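Local coordinates for protein POP2 (Saccharomyces cerevisiae, PDB 1UOC) that is a 3'-exoribonuclease that prefers poly(A) RNA and is probably a catalytic subunit of the CCR4-NOT mRNA deadenylase complex, at residues V30-V35 against S142-D147. Sequence-based numbering, arbitrary orientation.
Sequences VIRQLV and SQLLMD. With CA (calcium ion), chain C.
Arg32 reaches from helix 24-34 to the C-terminal end of helix 138-146, where its guanidinium NH2 lies 4.2 Å from the Leu144 methyl CD2. Asp147 O also stands oblique to the group, 4.5 Å from Arg32 NE. No direct hydrogen bond joins the two segments; the polar link is a single water, which accepts from Arg32 NH2 at 2.9 Å and donates to Leu144 O at 2.9 Å. With CA to CD extended (chi2 175°), the arginine runs outward before a bend at chi3, -64°, swings the guanidinium to this water. The contact is small and lies at the surface of the DEDD-type, RNase H-like nuclease domain, away from the predicted catalytic metal ligands. Beneath it, Ile31 rests on Trp100 and Phe102 of strand 99-103 in the mixed sheet, while Leu145 touches Leu170 of helix 165-174. Leu144 also touches Leu24, Tyr25 and Phe28, so the apolar part of the interface continues along helix 24-34. Gln143 NE2 gives a weak hydrogen bond to Asp147 OD2, one turn further on. Beyond Arg32, a second water donates to its carbonyl O and binds the calcium ion, which Gln33 O ligates at 2.3 Å together with Ser36 OG.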
ATOM      1  N   VAL A  30      -7.035  14.630   9.665  1.00 31.60           N
ATOM      2  CA  VAL A  30      -5.716  14.445  10.279  1.00 32.67           C
ATOM      3  C   VAL A  30      -4.670  14.098   9.217  1.00 32.63           C
ATOM      4  O   VAL A  30      -3.557  14.610   9.245  1.00 34.24           O
ATOM      5  CB  VAL A  30      -5.735  13.308  11.331  1.00 33.76           C
ATOM      6  CG1 VAL A  30      -4.313  13.022  11.823  1.00 31.93           C
ATOM      7  CG2 VAL A  30      -6.641  13.688  12.499  1.00 32.50           C
ATOM      8  N   ILE A  31      -5.026  13.219   8.283  1.00 34.19           N
ATOM      9  CA  ILE A  31      -4.106  12.831   7.214  1.00 33.35           C
ATOM     10  C   ILE A  31      -3.695  14.085   6.441  1.00 33.43           C
ATOM     11  O   ILE A  31      -2.527  14.314   6.153  1.00 35.02           O
ATOM     12  CB  ILE A  31      -4.792  11.835   6.236  1.00 32.23           C
ATOM     13  CG1 ILE A  31      -4.991  10.488   6.933  1.00 31.68           C
ATOM     14  CG2 ILE A  31      -3.954  11.678   4.950  1.00 30.51           C
ATOM     15  CD1 ILE A  31      -5.860   9.509   6.157  1.00 32.98           C
ATOM     16  N   ARG A  32      -4.690  14.891   6.124  1.00 33.14           N
ATOM     17  CA  ARG A  32      -4.515  16.125   5.389  1.00 33.33           C
ATOM     18  C   ARG A  32      -3.503  17.089   6.029  1.00 32.74           C
ATOM     19  O   ARG A  32      -2.727  17.735   5.322  1.00 30.90           O
ATOM     20  CB  ARG A  32      -5.880  16.799   5.259  1.00 35.90           C
ATOM     21  CG  ARG A  32      -6.084  17.635   4.016  1.00 38.87           C
ATOM     22  CD  ARG A  32      -7.533  18.144   3.972  1.00 39.41           C
ATOM     23  NE  ARG A  32      -8.468  17.037   3.843  1.00 41.11           N
ATOM     24  CZ  ARG A  32      -9.556  16.867   4.585  1.00 39.42           C
ATOM     25  NH1 ARG A  32      -9.873  17.738   5.536  1.00 38.41           N
ATOM     26  NH2 ARG A  32     -10.326  15.805   4.381  1.00 38.65           N
ATOM     27  N   GLN A  33      -3.484  17.198   7.354  1.00 30.72           N
ATOM     28  CA  GLN A  33      -2.536  18.133   7.950  1.00 33.51           C
ATOM     29  C   GLN A  33      -1.188  17.511   8.277  1.00 31.73           C
ATOM     30  O   GLN A  33      -0.246  18.221   8.586  1.00 31.64           O
ATOM     31  CB  GLN A  33      -3.133  18.838   9.188  1.00 36.83           C
ATOM     32  CG  GLN A  33      -3.083  18.085  10.489  1.00 42.32           C
ATOM     33  CD  GLN A  33      -1.778  18.277  11.259  1.00 43.58           C
ATOM     34  OE1 GLN A  33      -1.446  17.468  12.119  1.00 46.60           O
ATOM     35  NE2 GLN A  33      -1.049  19.350  10.966  1.00 43.34           N
ATOM     36  N   LEU A  34      -1.077  16.193   8.180  1.00 32.20           N
ATOM     37  CA  LEU A  34       0.205  15.555   8.467  1.00 32.17           C
ATOM     38  C   LEU A  34       1.040  15.403   7.203  1.00 31.44           C
ATOM     39  O   LEU A  34       2.267  15.513   7.250  1.00 31.49           O
ATOM     40  CB  LEU A  34       0.009  14.154   9.080  1.00 31.42           C
ATOM     41  CG  LEU A  34      -0.613  13.976  10.466  1.00 30.94           C
ATOM     42  CD1 LEU A  34      -0.871  12.491  10.723  1.00 32.10           C
ATOM     43  CD2 LEU A  34       0.312  14.556  11.521  1.00 27.35           C
ATOM     44  N   VAL A  35       0.377  15.182   6.069  1.00 33.01           N
ATOM     45  CA  VAL A  35       1.102  14.928   4.827  1.00 32.59           C
ATOM     46  C   VAL A  35       2.216  15.881   4.400  1.00 31.51           C
ATOM     47  O   VAL A  35       3.230  15.421   3.878  1.00 29.46           O
ATOM     48  CB  VAL A  35       0.134  14.698   3.625  1.00 33.54           C
ATOM     49  CG1 VAL A  35      -0.559  15.990   3.230  1.00 33.06           C
ATOM     50  CG2 VAL A  35       0.918  14.120   2.425  1.00 32.93           C
ATOM     51  N   SER A 142     -12.702   7.304  -2.042  1.00 38.93           N
ATOM     52  CA  SER A 142     -11.876   7.728  -3.165  1.00 39.97           C
ATOM     53  C   SER A 142     -11.932   9.240  -3.333  1.00 39.68           C
ATOM     54  O   SER A 142     -10.934   9.871  -3.668  1.00 39.60           O
ATOM     55  CB  SER A 142     -12.313   7.019  -4.460  1.00 40.91           C
ATOM     56  OG  SER A 142     -13.341   7.723  -5.135  1.00 44.52           O
ATOM     57  N   GLN A 143     -13.097   9.826  -3.090  1.00 40.97           N
ATOM     58  CA  GLN A 143     -13.240  11.268  -3.225  1.00 42.22           C
ATOM     59  C   GLN A 143     -12.353  11.960  -2.182  1.00 40.68           C
ATOM     60  O   GLN A 143     -11.665  12.924  -2.491  1.00 39.61           O
ATOM     61  CB  GLN A 143     -14.703  11.674  -3.041  1.00 45.32           C
ATOM     62  CG  GLN A 143     -15.004  13.104  -3.472  1.00 51.47           C
ATOM     63  CD  GLN A 143     -14.719  13.349  -4.951  1.00 54.80           C
ATOM     64  OE1 GLN A 143     -15.235  12.639  -5.825  1.00 56.17           O
ATOM     65  NE2 GLN A 143     -13.900  14.362  -5.237  1.00 53.07           N
ATOM     66  N   LEU A 144     -12.366  11.464  -0.948  1.00 39.40           N
ATOM     67  CA  LEU A 144     -11.537  12.048   0.098  1.00 38.05           C
ATOM     68  C   LEU A 144     -10.041  11.890  -0.232  1.00 38.85           C
ATOM     69  O   LEU A 144      -9.218  12.757   0.101  1.00 37.46           O
ATOM     70  CB  LEU A 144     -11.858  11.395   1.440  1.00 35.58           C
ATOM     71  CG  LEU A 144     -13.167  11.858   2.092  1.00 38.37           C
ATOM     72  CD1 LEU A 144     -13.422  11.126   3.418  1.00 36.58           C
ATOM     73  CD2 LEU A 144     -13.079  13.348   2.334  1.00 38.26           C
ATOM     74  N   LEU A 145      -9.698  10.793  -0.898  1.00 37.30           N
ATOM     75  CA  LEU A 145      -8.314  10.527  -1.273  1.00 37.50           C
ATOM     76  C   LEU A 145      -7.862  11.497  -2.356  1.00 37.94           C
ATOM     77  O   LEU A 145      -6.728  11.961  -2.349  1.00 36.08           O
ATOM     78  CB  LEU A 145      -8.165   9.096  -1.784  1.00 35.07           C
ATOM     79  CG  LEU A 145      -6.740   8.711  -2.174  1.00 35.70           C
ATOM     80  CD1 LEU A 145      -5.822   8.920  -0.982  1.00 33.18           C
ATOM     81  CD2 LEU A 145      -6.681   7.263  -2.634  1.00 34.64           C
ATOM     82  N   MET A 146      -8.762  11.794  -3.285  1.00 41.76           N
ATOM     83  CA  MET A 146      -8.459  12.710  -4.377  1.00 45.15           C
ATOM     84  C   MET A 146      -8.094  14.097  -3.885  1.00 45.27           C
ATOM     85  O   MET A 146      -7.149  14.713  -4.388  1.00 44.72           O
ATOM     86  CB  MET A 146      -9.651  12.830  -5.328  1.00 48.06           C
ATOM     87  CG  MET A 146      -9.527  11.997  -6.601  1.00 54.56           C
ATOM     88  SD  MET A 146      -8.053  12.423  -7.569  1.00 56.63           S
ATOM     89  CE  MET A 146      -8.365  14.184  -7.882  1.00 57.80           C
ATOM     90  N   ASP A 147      -8.833  14.576  -2.888  1.00 44.60           N
ATOM     91  CA  ASP A 147      -8.612  15.916  -2.339  1.00 44.68           C
ATOM     92  C   ASP A 147      -7.716  15.971  -1.097  1.00 43.41           C
ATOM     93  O   ASP A 147      -7.523  17.036  -0.510  1.00 43.27           O
ATOM     94  CB  ASP A 147      -9.962  16.571  -2.009  1.00 45.89           C
ATOM     95  CG  ASP A 147     -10.943  16.530  -3.181  1.00 49.04           C
ATOM     96  OD1 ASP A 147     -10.543  16.876  -4.319  1.00 47.94           O
ATOM     97  OD2 ASP A 147     -12.120  16.154  -2.963  1.00 49.03           O
TER
HETATM   98 CA    CA C1290       0.644  19.979   7.458  1.00 47.53          CA
HETATM   99  O   HOH W   1      -9.365  15.111   1.730  1.00 38.37           O
HETATM  100  O   HOH W   2      -0.463  18.932   5.270  1.00 38.56           O